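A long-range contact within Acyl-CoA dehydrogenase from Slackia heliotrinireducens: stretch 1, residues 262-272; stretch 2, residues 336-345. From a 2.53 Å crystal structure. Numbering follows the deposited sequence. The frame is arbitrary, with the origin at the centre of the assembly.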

# COMPACT_ATOMS: atom_id res chain seq x y z
N GLU A 262 -2.49 22.27 -2.38
CA GLU A 262 -2.36 23.68 -1.99
C GLU A 262 -3.00 24.00 -0.63
O GLU A 262 -2.40 24.70 0.19
N ASP A 263 -4.20 23.46 -0.37
CA ASP A 263 -4.84 23.71 0.94
C ASP A 263 -4.04 23.08 2.08
O ASP A 263 -3.85 23.70 3.14
N ALA A 264 -3.59 21.84 1.87
CA ALA A 264 -2.75 21.14 2.83
C ALA A 264 -1.50 21.95 3.16
O ALA A 264 -1.19 22.17 4.33
N VAL A 265 -0.80 22.40 2.13
CA VAL A 265 0.41 23.18 2.31
C VAL A 265 0.10 24.49 3.04
O VAL A 265 0.79 24.87 3.98
N ALA A 266 -0.96 25.18 2.63
CA ALA A 266 -1.28 26.44 3.27
C ALA A 266 -1.63 26.24 4.75
O ALA A 266 -1.26 27.04 5.61
N TRP A 267 -2.33 25.15 5.04
CA TRP A 267 -2.66 24.82 6.42
C TRP A 267 -1.39 24.51 7.20
O TRP A 267 -1.19 24.99 8.30
N ALA A 268 -0.54 23.70 6.60
CA ALA A 268 0.67 23.22 7.25
C ALA A 268 1.57 24.37 7.68
O ALA A 268 2.01 24.40 8.82
N ARG A 269 1.85 25.31 6.78
CA ARG A 269 2.71 26.44 7.15
C ARG A 269 1.99 27.40 8.08
O ARG A 269 2.51 27.78 9.12
N GLY A 270 0.78 27.78 7.71
CA GLY A 270 -0.00 28.69 8.53
C GLY A 270 -0.18 28.17 9.94
O GLY A 270 0.25 28.80 10.90
N ARG A 271 -0.80 27.01 10.07
CA ARG A 271 -1.19 26.52 11.38
C ARG A 271 -0.02 25.88 12.13
O ARG A 271 1.04 25.62 11.57
N GLU A 272 -0.25 25.66 13.42
CA GLU A 272 0.80 25.27 14.37
C GLU A 272 0.24 24.24 15.36
O GLU A 272 -0.83 24.44 15.93
N ASP A 336 -5.09 12.38 2.02
CA ASP A 336 -3.95 12.84 2.81
C ASP A 336 -4.07 14.31 3.17
O ASP A 336 -3.70 14.72 4.28
N ALA A 337 -4.58 15.11 2.23
CA ALA A 337 -4.86 16.51 2.52
C ALA A 337 -5.90 16.64 3.63
O ALA A 337 -5.72 17.44 4.54
N MSE A 338 -6.98 15.86 3.57
CA MSE A 338 -7.95 15.88 4.67
C MSE A 338 -7.28 15.55 5.99
O MSE A 338 -7.55 16.21 6.99
N GLN A 339 -6.41 14.54 5.99
CA GLN A 339 -5.82 14.10 7.24
C GLN A 339 -4.96 15.21 7.85
O GLN A 339 -4.97 15.41 9.06
N ILE A 340 -4.26 15.95 6.99
CA ILE A 340 -3.47 17.07 7.44
C ILE A 340 -4.32 18.22 7.99
O ILE A 340 -3.94 18.83 8.98
N LEU A 341 -5.47 18.51 7.38
CA LEU A 341 -6.33 19.59 7.88
C LEU A 341 -7.03 19.21 9.18
O LEU A 341 -7.56 20.07 9.87
N GLY A 342 -7.03 17.92 9.51
CA GLY A 342 -7.53 17.44 10.78
C GLY A 342 -9.04 17.30 10.76
O GLY A 342 -9.64 17.18 9.70
N GLY A 343 -9.65 17.34 11.95
CA GLY A 343 -11.08 17.14 12.12
C GLY A 343 -11.96 18.01 11.25
O GLY A 343 -12.85 17.50 10.57
N ARG A 344 -11.73 19.32 11.29
CA ARG A 344 -12.38 20.21 10.33
C ARG A 344 -11.83 19.88 8.96
O ARG A 344 -10.67 19.53 8.83
N GLY A 345 -12.65 19.95 7.93
CA GLY A 345 -12.18 19.39 6.67
C GLY A 345 -12.61 17.94 6.46
O GLY A 345 -12.29 17.31 5.44

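Two helical segments, 262-270 and 336-341, run side by side with their N-to-C directions 22° apart and their axes 8.9 Å apart at closest approach; together the stretches bury 403 Å², with no hydrogen bond between them. Trp267 covers the most surface. Its CA-to-CB bond points toward the second stretch, and chi1 in t with chi2 at -86° lays the indole along the end of helix 336-341. Leu341 CA lies over one face, 4.0 Å from the centroid of the five-membered ring of Trp267 and only 5° off the ring normal, a CH-pi contact. Trp267 CD1 meets Ile340 CG2 at 4.2 Å, and Trp267 NE1 comes within 3.5 Å of Ile340 O without making a hydrogen bond.

Leu341 is the second mainstay. Its CA-to-CB bond points sideways, but the m, t rotamer brings the end of the chain nearer: Leu341 CD2 lies 3.3 Å from Trp267 CB, a tight fit, 3.8 Å from Asp263 O and 4.2 Å from Ala264 CA. Leu341 thus engages Trp267 with both backbone and side chain: its CA lies over the ring face, and Leu341 CD2, besides meeting Trp267 CB, is 3.6 Å from Trp267 CG.

Ala264, pointing toward the partner helix, marks the closest backbone register, with its CA 5.1 Å from Ala337 CA. The small side chains suit this spacing: Ala264 CB touches Ala337 CB at 4.0 Å and, at 4.1 Å, CD1 of Ile340, itself an inward-pointing m, t side chain.

Beyond the helix, Arg344 (chi1 p, chi2 and chi3 t) reaches the far end of the indole, where Arg344 NE sits at the ring edge, 3.1 Å from Trp267 CH2. Arg271, with chi1 to chi3 all m, brings its NH2 to 4.0 Å from Arg344 NH2, a close approach of like charges. The contact is built mainly of packing around Trp267, Leu341 and Ala264.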

# COMPACT_ATOMS: atom_id res chain seq x y z
CB GLU A 262 -2.94 24.58 -3.05
CG GLU A 262 -2.18 24.51 -4.34
CD GLU A 262 -2.91 25.19 -5.48
OE1 GLU A 262 -3.99 25.77 -5.23
OE2 GLU A 262 -2.40 25.15 -6.63
CB ASP A 263 -6.29 23.20 0.97
CG ASP A 263 -7.19 23.93 -0.01
OD1 ASP A 263 -6.77 24.98 -0.54
OD2 ASP A 263 -8.33 23.46 -0.26
CB ALA A 264 -2.36 19.75 2.28
CB VAL A 265 1.12 23.45 0.96
CG1 VAL A 265 2.25 24.40 1.15
CG2 VAL A 265 1.65 22.13 0.35
CB ALA A 266 -2.42 27.14 2.55
CB TRP A 267 -3.61 23.63 6.48
CG TRP A 267 -3.95 23.21 7.88
CD1 TRP A 267 -3.24 22.37 8.69
CD2 TRP A 267 -5.11 23.60 8.63
NE1 TRP A 267 -3.88 22.22 9.90
CE2 TRP A 267 -5.03 22.97 9.89
CE3 TRP A 267 -6.20 24.45 8.37
CZ2 TRP A 267 -5.99 23.15 10.89
CZ3 TRP A 267 -7.16 24.63 9.35
CH2 TRP A 267 -7.05 23.98 10.60
CB ALA A 268 1.43 22.26 6.33
CB ARG A 269 3.22 27.20 5.92
CG ARG A 269 2.21 27.45 4.85
CD ARG A 269 2.60 28.66 4.02
NE ARG A 269 4.04 28.72 3.82
CZ ARG A 269 4.67 28.29 2.72
NH1 ARG A 269 3.98 27.77 1.71
NH2 ARG A 269 5.99 28.39 2.65
CB ARG A 271 -2.35 25.54 11.24
CG ARG A 271 -3.44 26.00 10.26
CD ARG A 271 -4.24 27.18 10.77
NE ARG A 271 -5.03 26.84 11.95
CZ ARG A 271 -5.91 27.67 12.52
NH1 ARG A 271 -6.12 28.88 12.02
NH2 ARG A 271 -6.59 27.27 13.60
CB GLU A 272 1.33 26.51 15.13
CG GLU A 272 1.98 27.62 14.26
CD GLU A 272 2.05 28.98 14.97
OE1 GLU A 272 2.56 29.95 14.37
OE2 GLU A 272 1.58 29.07 16.12
CB ASP A 336 -2.62 12.62 2.07
CG ASP A 336 -2.14 11.18 2.15
OD1 ASP A 336 -2.35 10.56 3.21
OD2 ASP A 336 -1.57 10.67 1.15
CB ALA A 337 -5.34 17.24 1.28
CB MSE A 338 -9.09 14.90 4.46
CG MSE A 338 -10.13 15.32 3.46
SE MSE A 338 -11.32 13.83 3.09
CE MSE A 338 -11.91 13.60 4.94
CB GLN A 339 -4.99 12.82 7.04
CG GLN A 339 -4.74 12.07 8.35
CD GLN A 339 -6.01 11.46 8.92
OE1 GLN A 339 -7.02 11.34 8.21
NE2 GLN A 339 -5.98 11.05 10.19
CB ILE A 340 -2.56 17.60 6.30
CG1 ILE A 340 -1.44 16.61 6.01
CG2 ILE A 340 -1.92 18.89 6.70
CD1 ILE A 340 -0.77 16.84 4.68
CB LEU A 341 -7.38 20.01 6.86
CG LEU A 341 -6.98 20.44 5.45
CD1 LEU A 341 -8.20 20.90 4.72
CD2 LEU A 341 -6.01 21.54 5.47
CB ARG A 344 -12.14 21.68 10.68
CG ARG A 344 -10.76 22.00 11.18
CD ARG A 344 -10.79 23.32 11.93
NE ARG A 344 -9.50 23.65 12.52
CZ ARG A 344 -9.08 23.21 13.71
NH1 ARG A 344 -9.84 22.40 14.42
NH2 ARG A 344 -7.89 23.57 14.17